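PDB 3LLC: putative hydrolase from Agrobacterium vitis, which probably acts as an alpha/beta-hydrolase-fold esterase, predicted to cleave fatty acyl thioesters from acylated proteins and acyl-glucuronide esters. Local coordinates for residues D21-I25 / R91-E95; T39-L43 / K54-M58; G44-M50 / R71-H77; G112-W118 / I143-F149. The contacts are given in a common frame with arbitrary orientation. Where two conformers were deposited one is given. Residue numbers count along the deposited sequence, not the author numbering.

Interaction 1. Residues D21-I25 / R91-E95; sequences DARSI and RWLEE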
loop_
_atom_site.group_PDB
_atom_site.type_symbol
_atom_site.label_atom_id
_atom_site.label_comp_id
_atom_site.label_asym_id
_atom_site.label_seq_id
_atom_site.Cartn_x
_atom_site.Cartn_y
_atom_site.Cartn_z
ATOM N N ASP A 21 -20.196 -0.170 11.165
ATOM C CA ASP A 21 -18.961 -0.196 10.388
ATOM C C ASP A 21 -17.946 0.895 10.753
ATOM O O ASP A 21 -16.851 0.897 10.192
ATOM C CB ASP A 21 -19.271 -0.118 8.877
ATOM C CG ASP A 21 -20.024 -1.350 8.365
ATOM O OD1 ASP A 21 -19.703 -2.481 8.780
ATOM O OD2 ASP A 21 -20.935 -1.185 7.535
ATOM N N ALA A 22 -18.291 1.818 11.641
ATOM C CA ALA A 22 -17.372 2.912 12.002
ATOM C C ALA A 22 -16.126 2.341 12.686
ATOM O O ALA A 22 -16.212 1.383 13.452
ATOM C CB ALA A 22 -18.035 3.936 12.869
ATOM N N ARG A 23 -14.967 2.892 12.367
ATOM C CA ARG A 23 -13.737 2.550 13.068
ATOM C C ARG A 23 -12.813 3.763 13.139
ATOM O O ARG A 23 -12.802 4.605 12.233
ATOM C CB ARG A 23 -13.029 1.355 12.393
ATOM C CG ARG A 23 -12.560 1.555 10.950
ATOM C CD ARG A 23 -13.511 0.963 9.989
ATOM N NE ARG A 23 -13.083 0.966 8.592
ATOM C CZ ARG A 23 -13.911 1.177 7.575
ATOM N NH1 ARG A 23 -15.203 1.450 7.807
ATOM N NH2 ARG A 23 -13.467 1.126 6.328
ATOM N N SER A 24 -12.030 3.832 14.208
ATOM C CA SER A 24 -11.063 4.920 14.391
ATOM C C SER A 24 -9.672 4.500 13.884
ATOM O O SER A 24 -9.128 3.456 14.294
ATOM C CB SER A 24 -10.965 5.352 15.864
ATOM O OG SER A 24 -12.155 5.926 16.389
ATOM N N ILE A 25 -9.096 5.319 12.997
ATOM C CA ILE A 25 -7.794 5.084 12.387
ATOM C C ILE A 25 -6.731 5.999 13.025
ATOM O O ILE A 25 -6.893 7.241 13.109
ATOM C CB ILE A 25 -7.885 5.313 10.823
ATOM C CG1 ILE A 25 -8.890 4.340 10.216
ATOM C CG2 ILE A 25 -6.488 5.259 10.156
ATOM C CD1 ILE A 25 -8.583 2.803 10.467
ATOM N N ARG A 91 -12.358 -1.871 2.395
ATOM C CA ARG A 91 -12.338 -1.138 3.674
ATOM C C ARG A 91 -11.012 -0.416 3.923
ATOM O O ARG A 91 -10.992 0.724 4.432
ATOM C CB ARG A 91 -12.665 -2.067 4.874
ATOM C CG ARG A 91 -14.149 -2.337 4.996
ATOM C CD ARG A 91 -14.476 -3.458 5.937
ATOM N NE ARG A 91 -14.031 -3.305 7.327
ATOM C CZ ARG A 91 -14.689 -2.656 8.294
ATOM N NH1 ARG A 91 -15.821 -1.992 8.053
ATOM N NH2 ARG A 91 -14.194 -2.657 9.530
ATOM N N TRP A 92 -9.899 -1.066 3.559
ATOM C CA TRP A 92 -8.571 -0.492 3.774
ATOM C C TRP A 92 -8.300 0.660 2.789
ATOM O O TRP A 92 -7.694 1.664 3.155
ATOM C CB TRP A 92 -7.493 -1.591 3.695
ATOM C CG TRP A 92 -7.583 -2.562 4.891
ATOM C CD1 TRP A 92 -7.949 -2.244 6.160
ATOM C CD2 TRP A 92 -7.265 -3.981 4.917
ATOM N NE1 TRP A 92 -7.896 -3.359 6.983
ATOM C CE2 TRP A 92 -7.472 -4.430 6.251
ATOM C CE3 TRP A 92 -6.841 -4.898 3.958
ATOM C CZ2 TRP A 92 -7.249 -5.764 6.644
ATOM C CZ3 TRP A 92 -6.643 -6.231 4.343
ATOM C CH2 TRP A 92 -6.862 -6.646 5.668
ATOM N N LEU A 93 -8.839 0.547 1.578
ATOM C CA LEU A 93 -8.818 1.652 0.627
ATOM C C LEU A 93 -9.647 2.831 1.143
ATOM O O LEU A 93 -9.206 3.987 1.041
ATOM C CB LEU A 93 -9.358 1.190 -0.739
ATOM C CG LEU A 93 -9.635 2.291 -1.784
ATOM C CD1 LEU A 93 -8.307 3.030 -2.190
ATOM C CD2 LEU A 93 -10.309 1.645 -3.059
ATOM N N GLU A 94 -10.845 2.556 1.659
ATOM C CA GLU A 94 -11.703 3.585 2.205
ATOM C C GLU A 94 -10.978 4.384 3.302
ATOM O O GLU A 94 -11.117 5.615 3.415
ATOM C CB GLU A 94 -12.979 2.959 2.776
ATOM C CG GLU A 94 -13.983 3.969 3.299
ATOM C CD GLU A 94 -15.239 3.348 3.927
ATOM O OE1 GLU A 94 -15.257 2.129 4.259
ATOM O OE2 GLU A 94 -16.216 4.106 4.113
ATOM N N GLU A 95 -10.202 3.674 4.109
ATOM C CA GLU A 95 -9.421 4.314 5.180
ATOM C C GLU A 95 -8.288 5.222 4.611
ATOM O O GLU A 95 -8.096 6.357 5.065
ATOM C CB GLU A 95 -8.859 3.217 6.110
ATOM C CG GLU A 95 -9.958 2.500 6.917
ATOM C CD GLU A 95 -9.569 1.081 7.408
ATOM O OE1 GLU A 95 -8.351 0.811 7.443
ATOM O OE2 GLU A 95 -10.496 0.305 7.779
HETATM O O HOH W 1 -15.906 -1.982 11.788
HETATM O O HOH W 2 -17.402 1.374 5.754
#
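The guanidinium of R23 lies flat on that of R91, group centres 4.0 Å apart and planes at 24°, an arginine-arginine stack beside the salt-bridge network of R23, E94 and E95 on an alpha/beta-hydrolase fold. Here the start of strand 23-30 meets helix 89-103, the two segments crossing at -54° with axes 11.0 Å apart, so long side chains must span the gap. With R23 NH1 3.5 Å from R91 NH1, the two like charges need compensation, and carboxylates gather along the edge of the R23 group. R23 NE donates to E95 OE2 (2.8 Å) and R23 NH2 to E94 OE1 (2.9 Å), both as salt bridges. R23 NH2 also reaches the helix backbone at R91 O (3.1 Å), while R23 NH1 turns back to D21 O (3.0 Å), just ahead of its own strand. E95 OE2 is shared with the hydroxyl of S75, tying the network to the loop after strand 68-72. D21 OD1 makes a long salt bridge to R91 NH1 (4.0 Å). Beside the charges, I25 CD1 packs 3.6 Å from E95 OE1. A water accepts from R23 NH1 (3.0 Å) and donates to E94 OE1 (2.7 Å).

Interaction 2. Residues T39-L43 / K54-M58; sequences TCIWL and KALEM. With EDO (1,2-ethanediol), chain F.
Extended strand 39-43 and helix turn 54-58 run antiparallel (176°), with axes 9.2 Å apart at closest approach. W42 and A55 have the nearest CA atoms, 6.4 Å apart. C40 and W42 point their CA-to-CB bonds at the helix; I41 and L43 point away. W42, with chi1 t and chi2 -108°, presents a broad ring face to the helix. The small A55 leaves a hollow that this face fills: A55 CB stands 3.7 Å above the centroid of the five-membered ring, 7° off its normal, a CH-pi contact. Farther along, W42 CH2 meets K54 CB at 3.5 Å, whereas the lysine amine leads off to the carbonyl of R248. One helical turn on, selenomethionine M58 (chi1 t, chi2 t, chi3 p) pushes its selenium into the groove between C40 and W42: SE lies 3.9 Å from C40 CB, 3.8 Å from W42 CB and 3.6 Å from W42 N, and CE touches C40 O at 3.6 Å. No hydrogen bond crosses. O1 of a 1,2-ethanediol, probably from the crystallisation liquor, gives T39 OG1 a weak hydrogen bond (3.3 Å). Such strand-helix packing belongs to a beta-alpha-beta crossover, 39-43, 53-65 and 68-72 of the alpha/beta-hydrolase fold.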
loop_
_atom_site.group_PDB
_atom_site.type_symbol
_atom_site.label_atom_id
_atom_site.label_comp_id
_atom_site.label_asym_id
_atom_site.label_seq_id
_atom_site.Cartn_x
_atom_site.Cartn_y
_atom_site.Cartn_z
ATOM N N THR A 39 3.595 16.014 0.071
ATOM C CA THR A 39 3.509 15.109 1.220
ATOM C C THR A 39 3.634 13.643 0.755
ATOM O O THR A 39 2.903 13.161 -0.116
ATOM C CB THR A 39 2.179 15.343 1.981
ATOM O OG1 THR A 39 2.167 16.665 2.543
ATOM C CG2 THR A 39 1.932 14.252 3.115
ATOM N N CYS A 40 4.578 12.928 1.355
ATOM C CA CYS A 40 4.728 11.495 1.130
ATOM C C CYS A 40 3.776 10.698 2.037
ATOM O O CYS A 40 3.778 10.887 3.269
ATOM C CB CYS A 40 6.174 11.090 1.405
ATOM S SG CYS A 40 7.459 11.884 0.391
ATOM N N ILE A 41 2.979 9.831 1.428
ATOM C CA ILE A 41 2.056 8.970 2.197
ATOM C C ILE A 41 2.434 7.512 2.053
ATOM O O ILE A 41 2.532 6.944 0.948
ATOM C CB ILE A 41 0.535 9.150 1.875
ATOM C CG1 ILE A 41 -0.312 8.300 2.842
ATOM C CG2 ILE A 41 0.226 8.774 0.467
ATOM C CD1 ILE A 41 -1.776 8.720 2.934
ATOM N N TRP A 42 2.696 6.925 3.207
ATOM C CA TRP A 42 3.007 5.502 3.319
ATOM C C TRP A 42 1.735 4.660 3.236
ATOM O O TRP A 42 0.750 4.942 3.920
ATOM C CB TRP A 42 3.726 5.227 4.664
ATOM C CG TRP A 42 4.124 3.739 4.818
ATOM C CD1 TRP A 42 3.539 2.798 5.664
ATOM C CD2 TRP A 42 5.159 3.037 4.103
ATOM N NE1 TRP A 42 4.147 1.586 5.493
ATOM C CE2 TRP A 42 5.124 1.685 4.539
ATOM C CE3 TRP A 42 6.104 3.407 3.124
ATOM C CZ2 TRP A 42 6.020 0.715 4.056
ATOM C CZ3 TRP A 42 6.980 2.427 2.620
ATOM C CH2 TRP A 42 6.931 1.096 3.108
ATOM N N LEU A 43 1.753 3.615 2.402
ATOM C CA LEU A 43 0.696 2.608 2.371
ATOM C C LEU A 43 1.374 1.252 2.576
ATOM O O LEU A 43 2.072 0.772 1.678
ATOM C CB LEU A 43 -0.051 2.640 1.036
ATOM C CG LEU A 43 -0.730 3.980 0.683
ATOM C CD1 LEU A 43 -1.097 4.054 -0.826
ATOM C CD2 LEU A 43 -1.968 4.228 1.580
ATOM N N LYS A 54 10.811 0.442 6.851
ATOM C CA LYS A 54 10.635 1.200 5.574
ATOM C C LYS A 54 9.796 2.479 5.796
ATOM O O LYS A 54 10.143 3.559 5.269
ATOM C CB LYS A 54 10.040 0.342 4.474
ATOM C CG LYS A 54 10.988 -0.720 3.873
ATOM C CD LYS A 54 10.348 -1.436 2.668
ATOM C CE LYS A 54 9.092 -2.268 2.948
ATOM N NZ LYS A 54 9.417 -3.506 3.804
ATOM N N ALA A 55 8.738 2.357 6.592
ATOM C CA ALA A 55 7.874 3.501 6.947
ATOM C C ALA A 55 8.649 4.593 7.663
ATOM O O ALA A 55 8.521 5.791 7.318
ATOM C CB ALA A 55 6.647 3.060 7.783
ATOM N N LEU A 56 9.473 4.197 8.655
ATOM C CA LEU A 56 10.274 5.155 9.404
ATOM C C LEU A 56 11.306 5.858 8.513
ATOM O O LEU A 56 11.607 7.053 8.733
ATOM C CB LEU A 56 11.005 4.490 10.599
ATOM C CG LEU A 56 10.156 4.049 11.800
ATOM C CD1 LEU A 56 11.054 3.294 12.857
ATOM C CD2 LEU A 56 9.440 5.238 12.453
ATOM N N GLU A 57 11.868 5.108 7.549
ATOM C CA GLU A 57 12.833 5.661 6.601
ATOM C C GLU A 57 12.199 6.700 5.674
ATOM O O GLU A 57 12.829 7.742 5.395
ATOM C CB GLU A 57 13.537 4.561 5.789
ATOM C CG GLU A 57 14.555 3.763 6.651
ATOM C CD GLU A 57 15.837 4.495 6.995
ATOM O OE1 GLU A 57 16.188 5.540 6.390
ATOM O OE2 GLU A 57 16.562 3.990 7.874
HETATM N N MSE A 58 10.990 6.412 5.218
HETATM C CA MSE A 58 10.206 7.382 4.379
HETATM C C MSE A 58 10.020 8.674 5.177
HETATM O O MSE A 58 10.323 9.740 4.688
HETATM C CB MSE A 58 8.834 6.838 3.986
HETATM C CG MSE A 58 8.066 7.731 2.964
HETATM SE SE MSE A 58 6.183 7.567 2.989
HETATM C CE MSE A 58 5.932 8.445 4.706
HETATM C C1 EDO F . 0.604 16.734 5.600
HETATM O O1 EDO F . -0.338 17.240 4.644
HETATM C C2 EDO F . 0.179 17.162 6.991
HETATM O O2 EDO F . -0.169 18.547 7.027
#

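Interaction 3. Residues G44-M50 / R71-H77; sequences GGYRSDM and RFDYSGH
Loop 44-50 faces the end of strand 68-72 and the loop after it; each segment holds a type II beta turn, G45 to S48 (R47 phi 67°) and Y74 to H77 (G76 phi 81°). M50 and D73 have the nearest CA atoms, 5.9 Å apart. Y74 (chi1 m, chi2 -65°) directs its ring edge at the 44-45 backbone, and its OH donates to G44 O at 2.7 Å. H77 (chi1 m, chi2 63°) bridges the two turns: its ND1 donates to S75 O (3.0 Å), leaving NE2 to accept from R47 N (3.0 Å). S48, chi1 p, folds its OG back onto G45 O (2.7 Å). These loops follow neighbouring parallel strands, 39-43 and 68-72, of the alpha/beta-hydrolase sheet, and Y74 touches M115 beside the probable nucleophile elbow. Y46 N, with M115 N, hydrogen-bonds one oxygen of a tetraethylene glycol, probably from the crystallisation liquor, as the oxyanion hole of this fold would. D73 (chi1 m, chi2 -36°) accepts M50 N on OD1 at 2.9 Å, its OD2 held by A79 N. R71 (chi1 m, chi2 t) bends at chi3 (m), so that NH1 donates to M50 O (2.9 Å). Selenomethionine M50 (p, t, t) lays SE 3.7 Å from F72 CA and CE 3.5 Å from D73 OD2. One water joins S48 O (2.9 Å) to D73 OD1 (3.0 Å); G44 N and F72 O share another.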
loop_
_atom_site.group_PDB
_atom_site.type_symbol
_atom_site.label_atom_id
_atom_site.label_comp_id
_atom_site.label_asym_id
_atom_site.label_seq_id
_atom_site.Cartn_x
_atom_site.Cartn_y
_atom_site.Cartn_z
ATOM N N GLY A 44 1.176 0.651 3.744
ATOM C CA GLY A 44 1.913 -0.570 4.101
ATOM C C GLY A 44 1.353 -1.905 3.617
ATOM O O GLY A 44 0.282 -1.973 2.983
ATOM N N GLY A 45 2.110 -2.971 3.897
ATOM C CA GLY A 45 1.694 -4.351 3.556
ATOM C C GLY A 45 0.643 -4.972 4.487
ATOM O O GLY A 45 0.316 -4.442 5.557
ATOM N N TYR A 46 0.144 -6.133 4.079
ATOM C CA TYR A 46 -0.809 -6.926 4.839
ATOM C C TYR A 46 -0.143 -7.262 6.159
ATOM O O TYR A 46 0.989 -7.675 6.151
ATOM C CB TYR A 46 -1.045 -8.218 4.070
ATOM C CG TYR A 46 -2.129 -9.157 4.541
ATOM C CD1 TYR A 46 -3.462 -8.816 4.373
ATOM C CD2 TYR A 46 -1.835 -10.442 5.002
ATOM C CE1 TYR A 46 -4.482 -9.679 4.713
ATOM C CE2 TYR A 46 -2.869 -11.325 5.371
ATOM C CZ TYR A 46 -4.186 -10.929 5.205
ATOM O OH TYR A 46 -5.259 -11.741 5.510
ATOM N N ARG A 47 -0.811 -7.069 7.279
ATOM C CA ARG A 47 -0.181 -7.366 8.581
ATOM C C ARG A 47 1.004 -6.474 8.991
ATOM O O ARG A 47 1.663 -6.777 9.972
ATOM C CB ARG A 47 0.245 -8.872 8.682
ATOM C CG ARG A 47 -0.929 -9.871 8.613
ATOM C CD ARG A 47 -0.454 -11.334 8.799
ATOM N NE ARG A 47 0.058 -11.590 10.150
ATOM C CZ ARG A 47 0.729 -12.683 10.529
ATOM N NH1 ARG A 47 0.986 -13.677 9.675
ATOM N NH2 ARG A 47 1.145 -12.793 11.788
ATOM N N SER A 48 1.260 -5.362 8.306
ATOM C CA SER A 48 2.347 -4.464 8.729
ATOM C C SER A 48 1.847 -3.466 9.787
ATOM O O SER A 48 0.636 -3.361 10.070
ATOM C CB SER A 48 2.898 -3.660 7.528
ATOM O OG SER A 48 1.886 -2.781 7.022
ATOM N N ASP A 49 2.790 -2.693 10.317
ATOM C CA ASP A 49 2.364 -1.510 11.069
ATOM C C ASP A 49 3.261 -0.335 10.790
ATOM O O ASP A 49 4.310 -0.416 10.132
ATOM C CB ASP A 49 2.098 -1.756 12.571
ATOM C CG ASP A 49 3.356 -1.939 13.386
ATOM O OD1 ASP A 49 4.352 -1.225 13.182
ATOM O OD2 ASP A 49 3.322 -2.783 14.288
HETATM N N MSE A 50 2.756 0.829 11.172
HETATM C CA MSE A 50 3.380 2.089 10.717
HETATM C C MSE A 50 4.719 2.429 11.394
HETATM O O MSE A 50 5.367 3.429 11.025
HETATM C CB MSE A 50 2.376 3.247 10.817
HETATM C CG MSE A 50 2.008 3.605 12.178
HETATM SE SE MSE A 50 0.780 5.181 12.259
HETATM C CE MSE A 50 0.172 4.955 14.010
ATOM N N ARG A 71 1.713 8.692 7.895
ATOM C CA ARG A 71 1.577 7.232 8.086
ATOM C C ARG A 71 0.304 6.972 8.865
ATOM O O ARG A 71 -0.120 7.843 9.652
ATOM C CB ARG A 71 2.752 6.687 8.891
ATOM C CG ARG A 71 4.105 6.788 8.182
ATOM C CD ARG A 71 5.277 6.458 9.135
ATOM N NE ARG A 71 5.547 7.499 10.106
ATOM C CZ ARG A 71 5.929 7.308 11.364
ATOM N NH1 ARG A 71 6.050 6.089 11.885
ATOM N NH2 ARG A 71 6.151 8.355 12.132
ATOM N N PHE A 72 -0.315 5.809 8.631
ATOM C CA PHE A 72 -1.499 5.385 9.394
ATOM C C PHE A 72 -1.550 3.848 9.473
ATOM O O PHE A 72 -0.900 3.165 8.679
ATOM C CB PHE A 72 -2.775 5.930 8.764
ATOM C CG PHE A 72 -3.086 5.316 7.435
ATOM C CD1 PHE A 72 -2.430 5.755 6.282
ATOM C CD2 PHE A 72 -4.002 4.265 7.319
ATOM C CE1 PHE A 72 -2.671 5.163 5.062
ATOM C CE2 PHE A 72 -4.263 3.675 6.078
ATOM C CZ PHE A 72 -3.581 4.136 4.948
ATOM N N ASP A 73 -2.273 3.335 10.466
ATOM C CA ASP A 73 -2.486 1.874 10.630
ATOM C C ASP A 73 -3.844 1.491 10.050
ATOM O O ASP A 73 -4.878 2.080 10.390
ATOM C CB ASP A 73 -2.408 1.455 12.095
ATOM C CG ASP A 73 -0.937 1.270 12.607
ATOM O OD1 ASP A 73 -0.083 0.799 11.812
ATOM O OD2 ASP A 73 -0.687 1.555 13.809
ATOM N N TYR A 74 -3.843 0.497 9.176
ATOM C CA TYR A 74 -5.106 -0.091 8.686
ATOM C C TYR A 74 -5.960 -0.610 9.851
ATOM O O TYR A 74 -5.425 -0.939 10.919
ATOM C CB TYR A 74 -4.836 -1.251 7.746
ATOM C CG TYR A 74 -4.029 -0.961 6.491
ATOM C CD1 TYR A 74 -4.519 -0.110 5.495
ATOM C CD2 TYR A 74 -2.830 -1.619 6.240
ATOM C CE1 TYR A 74 -3.786 0.113 4.325
ATOM C CE2 TYR A 74 -2.106 -1.395 5.062
ATOM C CZ TYR A 74 -2.605 -0.532 4.106
ATOM O OH TYR A 74 -1.882 -0.308 2.960
ATOM N N SER A 75 -7.286 -0.603 9.695
ATOM C CA SER A 75 -8.136 -1.236 10.683
ATOM C C SER A 75 -7.649 -2.692 10.913
ATOM O O SER A 75 -7.208 -3.355 9.976
ATOM C CB SER A 75 -9.631 -1.231 10.295
ATOM O OG SER A 75 -9.871 -1.856 9.042
ATOM N N GLY A 76 -7.726 -3.149 12.166
ATOM C CA GLY A 76 -7.261 -4.479 12.543
ATOM C C GLY A 76 -5.761 -4.616 12.782
ATOM O O GLY A 76 -5.285 -5.692 13.176
ATOM N N HIS A 77 -5.030 -3.527 12.573
ATOM C CA HIS A 77 -3.558 -3.499 12.648
ATOM C C HIS A 77 -3.105 -2.433 13.653
ATOM O O HIS A 77 -3.752 -1.380 13.817
ATOM C CB HIS A 77 -2.937 -3.079 11.315
ATOM C CG HIS A 77 -3.171 -4.006 10.153
ATOM N ND1 HIS A 77 -4.428 -4.282 9.628
ATOM C CD2 HIS A 77 -2.285 -4.646 9.347
ATOM C CE1 HIS A 77 -4.296 -5.059 8.562
ATOM N NE2 HIS A 77 -3.013 -5.297 8.369
HETATM O O HOH W 3 -0.540 1.709 5.843
HETATM O O HOH W 4 -0.967 -0.970 9.529
#

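Interaction 4. Residues G112-W118 / I143-F149; sequences GSSMGGW and IAPAPDF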
loop_
_atom_site.group_PDB
_atom_site.type_symbol
_atom_site.label_atom_id
_atom_site.label_comp_id
_atom_site.label_asym_id
_atom_site.label_seq_id
_atom_site.Cartn_x
_atom_site.Cartn_y
_atom_site.Cartn_z
ATOM N N GLY A 112 3.881 2.848 -1.750
ATOM C CA GLY A 112 3.065 1.646 -1.460
ATOM C C GLY A 112 3.895 0.382 -1.480
ATOM O O GLY A 112 4.545 0.084 -2.485
ATOM N N SER A 113 3.842 -0.370 -0.380
ATOM C CA SER A 113 4.600 -1.612 -0.203
ATOM C C SER A 113 3.640 -2.817 -0.194
ATOM O O SER A 113 2.679 -2.864 0.609
ATOM C CB SER A 113 5.350 -1.577 1.129
ATOM O OG SER A 113 6.021 -2.818 1.333
ATOM N N SER A 114 3.888 -3.755 -1.111
ATOM C CA SER A 114 3.162 -5.020 -1.215
ATOM C C SER A 114 1.641 -4.807 -1.395
ATOM O O SER A 114 1.225 -4.192 -2.402
ATOM C CB SER A 114 3.580 -5.924 -0.034
ATOM O OG SER A 114 3.211 -7.254 -0.299
HETATM N N MSE A 115 0.792 -5.217 -0.452
HETATM C CA MSE A 115 -0.654 -4.881 -0.561
HETATM C C MSE A 115 -0.862 -3.363 -0.708
HETATM O O MSE A 115 -1.818 -2.926 -1.345
HETATM C CB MSE A 115 -1.446 -5.409 0.642
HETATM C CG MSE A 115 -2.890 -4.967 0.698
HETATM SE SE MSE A 115 -3.863 -5.602 2.250
HETATM C CE MSE A 115 -3.332 -4.292 3.549
ATOM N N GLY A 116 0.006 -2.566 -0.087
ATOM C CA GLY A 116 -0.110 -1.113 -0.137
ATOM C C GLY A 116 0.046 -0.560 -1.561
ATOM O O GLY A 116 -0.472 0.514 -1.879
ATOM N N GLY A 117 0.777 -1.284 -2.415
ATOM C CA GLY A 117 0.877 -0.980 -3.850
ATOM C C GLY A 117 -0.425 -1.165 -4.600
ATOM O O GLY A 117 -0.767 -0.372 -5.497
ATOM N N TRP A 118 -1.186 -2.198 -4.222
ATOM C CA TRP A 118 -2.552 -2.402 -4.780
ATOM C C TRP A 118 -3.438 -1.243 -4.356
ATOM O O TRP A 118 -4.166 -0.662 -5.177
ATOM C CB TRP A 118 -3.141 -3.735 -4.241
ATOM C CG TRP A 118 -4.440 -4.238 -4.864
ATOM C CD1 TRP A 118 -5.197 -3.639 -5.814
ATOM C CD2 TRP A 118 -5.077 -5.493 -4.572
ATOM N NE1 TRP A 118 -6.294 -4.437 -6.120
ATOM C CE2 TRP A 118 -6.236 -5.577 -5.364
ATOM C CE3 TRP A 118 -4.785 -6.543 -3.699
ATOM C CZ2 TRP A 118 -7.099 -6.685 -5.327
ATOM C CZ3 TRP A 118 -5.630 -7.629 -3.654
ATOM C CH2 TRP A 118 -6.777 -7.705 -4.460
ATOM N N ILE A 143 6.904 -0.746 -3.880
ATOM C CA ILE A 143 7.940 -1.660 -3.391
ATOM C C ILE A 143 7.308 -3.056 -3.328
ATOM O O ILE A 143 6.379 -3.258 -2.562
ATOM C CB ILE A 143 8.427 -1.224 -1.997
ATOM C CG1 ILE A 143 8.975 0.228 -2.055
ATOM C CG2 ILE A 143 9.487 -2.222 -1.426
ATOM C CD1 ILE A 143 8.508 1.102 -1.003
ATOM N N ALA A 144 7.796 -3.989 -4.148
ATOM C CA ALA A 144 7.235 -5.348 -4.277
ATOM C C ALA A 144 5.711 -5.323 -4.323
ATOM O O ALA A 144 5.036 -6.020 -3.576
ATOM C CB ALA A 144 7.755 -6.267 -3.104
ATOM N N PRO A 145 5.132 -4.502 -5.228
ATOM C CA PRO A 145 3.691 -4.326 -5.178
ATOM C C PRO A 145 2.900 -5.599 -5.489
ATOM O O PRO A 145 3.317 -6.399 -6.329
ATOM C CB PRO A 145 3.435 -3.266 -6.262
ATOM C CG PRO A 145 4.563 -3.490 -7.222
ATOM C CD PRO A 145 5.746 -3.761 -6.337
ATOM N N ALA A 146 1.729 -5.736 -4.853
ATOM C CA ALA A 146 0.933 -6.966 -4.942
ATOM C C ALA A 146 -0.494 -6.707 -5.441
ATOM O O ALA A 146 -1.481 -7.187 -4.845
ATOM C CB ALA A 146 0.914 -7.692 -3.535
ATOM N N PRO A 147 -0.630 -6.013 -6.595
ATOM C CA PRO A 147 -1.991 -5.867 -7.159
ATOM C C PRO A 147 -2.632 -7.213 -7.443
ATOM O O PRO A 147 -1.962 -8.133 -7.902
ATOM C CB PRO A 147 -1.738 -5.097 -8.490
ATOM C CG PRO A 147 -0.303 -5.438 -8.860
ATOM C CD PRO A 147 0.405 -5.485 -7.488
ATOM N N ASP A 148 -3.952 -7.308 -7.217
ATOM C CA ASP A 148 -4.752 -8.471 -7.576
ATOM C C ASP A 148 -4.177 -9.765 -6.980
ATOM O O ASP A 148 -4.323 -10.826 -7.574
ATOM C CB ASP A 148 -4.871 -8.616 -9.095
ATOM C CG ASP A 148 -5.371 -7.314 -9.776
ATOM O OD1 ASP A 148 -5.867 -6.421 -9.022
ATOM O OD2 ASP A 148 -5.277 -7.230 -11.035
ATOM N N PHE A 149 -3.582 -9.670 -5.789
ATOM C CA PHE A 149 -2.939 -10.863 -5.218
ATOM C C PHE A 149 -3.928 -11.993 -4.943
ATOM O O PHE A 149 -3.572 -13.186 -5.048
ATOM C CB PHE A 149 -2.005 -10.533 -4.013
ATOM C CG PHE A 149 -2.698 -10.249 -2.698
ATOM C CD1 PHE A 149 -3.264 -11.251 -1.941
ATOM C CD2 PHE A 149 -2.678 -8.952 -2.161
ATOM C CE1 PHE A 149 -3.854 -10.955 -0.707
ATOM C CE2 PHE A 149 -3.273 -8.672 -0.931
ATOM C CZ PHE A 149 -3.842 -9.659 -0.219
#
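The ends of two neighbouring parallel strands pair here: I143 N donates to G112 O and S114 N to I143 O, both 2.9 Å, with S113 opposite I143 (CA-CA 4.6 Å). Beyond the strands A146 N donates to S114 O (2.9 Å), and the CA of S114 makes a CA-H...O contact to A144 O (3.2 Å). S114 sits in a strained conformation (phi 57°, psi -115°) between strand 107-113 and helix 115-128. With G112 and G116 this fits the GxSxG nucleophile elbow of alpha/beta hydrolases; S114 OG is hydrogen-bonded to H247, and S114 is probably the nucleophile of a triad with H247 and D217. G117 lies tight on P145 (CA to CB 4.2 Å), where a CB would clash. W118, chi1 t, spreads its face over the 147-148 backbone: P147 CA makes a CH-pi contact, 4.1 Å from the five-membered ring centroid. Its six-membered ring turns an edge to the face of F149, offset edge-to-face, with centroids 5.3 Å apart and planes at 77°.

Interactions 2, 3 and 4 converge on the probable nucleophile elbow. L43 O accepts from S113 N (2.9 Å), joining the strands of interactions 2 and 4, and W42 CH2 packs 3.7 Å from S113 CB. The segments of interactions 2 and 3 alternate along the chain (39-43, 44-50, 54-58, 71-77), and A55 CB lies 3.5 Å from M50 O. Y74 CE2 meets M115 CE at 3.5 Å. Y46 N, S114 OG and M115 N all hydrogen-bond one glycol oxygen, consistent with an oxyanion hole assembled from interactions 3 and 4. Interaction 1 lies further out, its centre about 19 Å from that of interaction 4, yet E95 OE2 to S75 OG (2.6 Å) and W92 CE3 to M115 SE (3.5 Å) connect it inward.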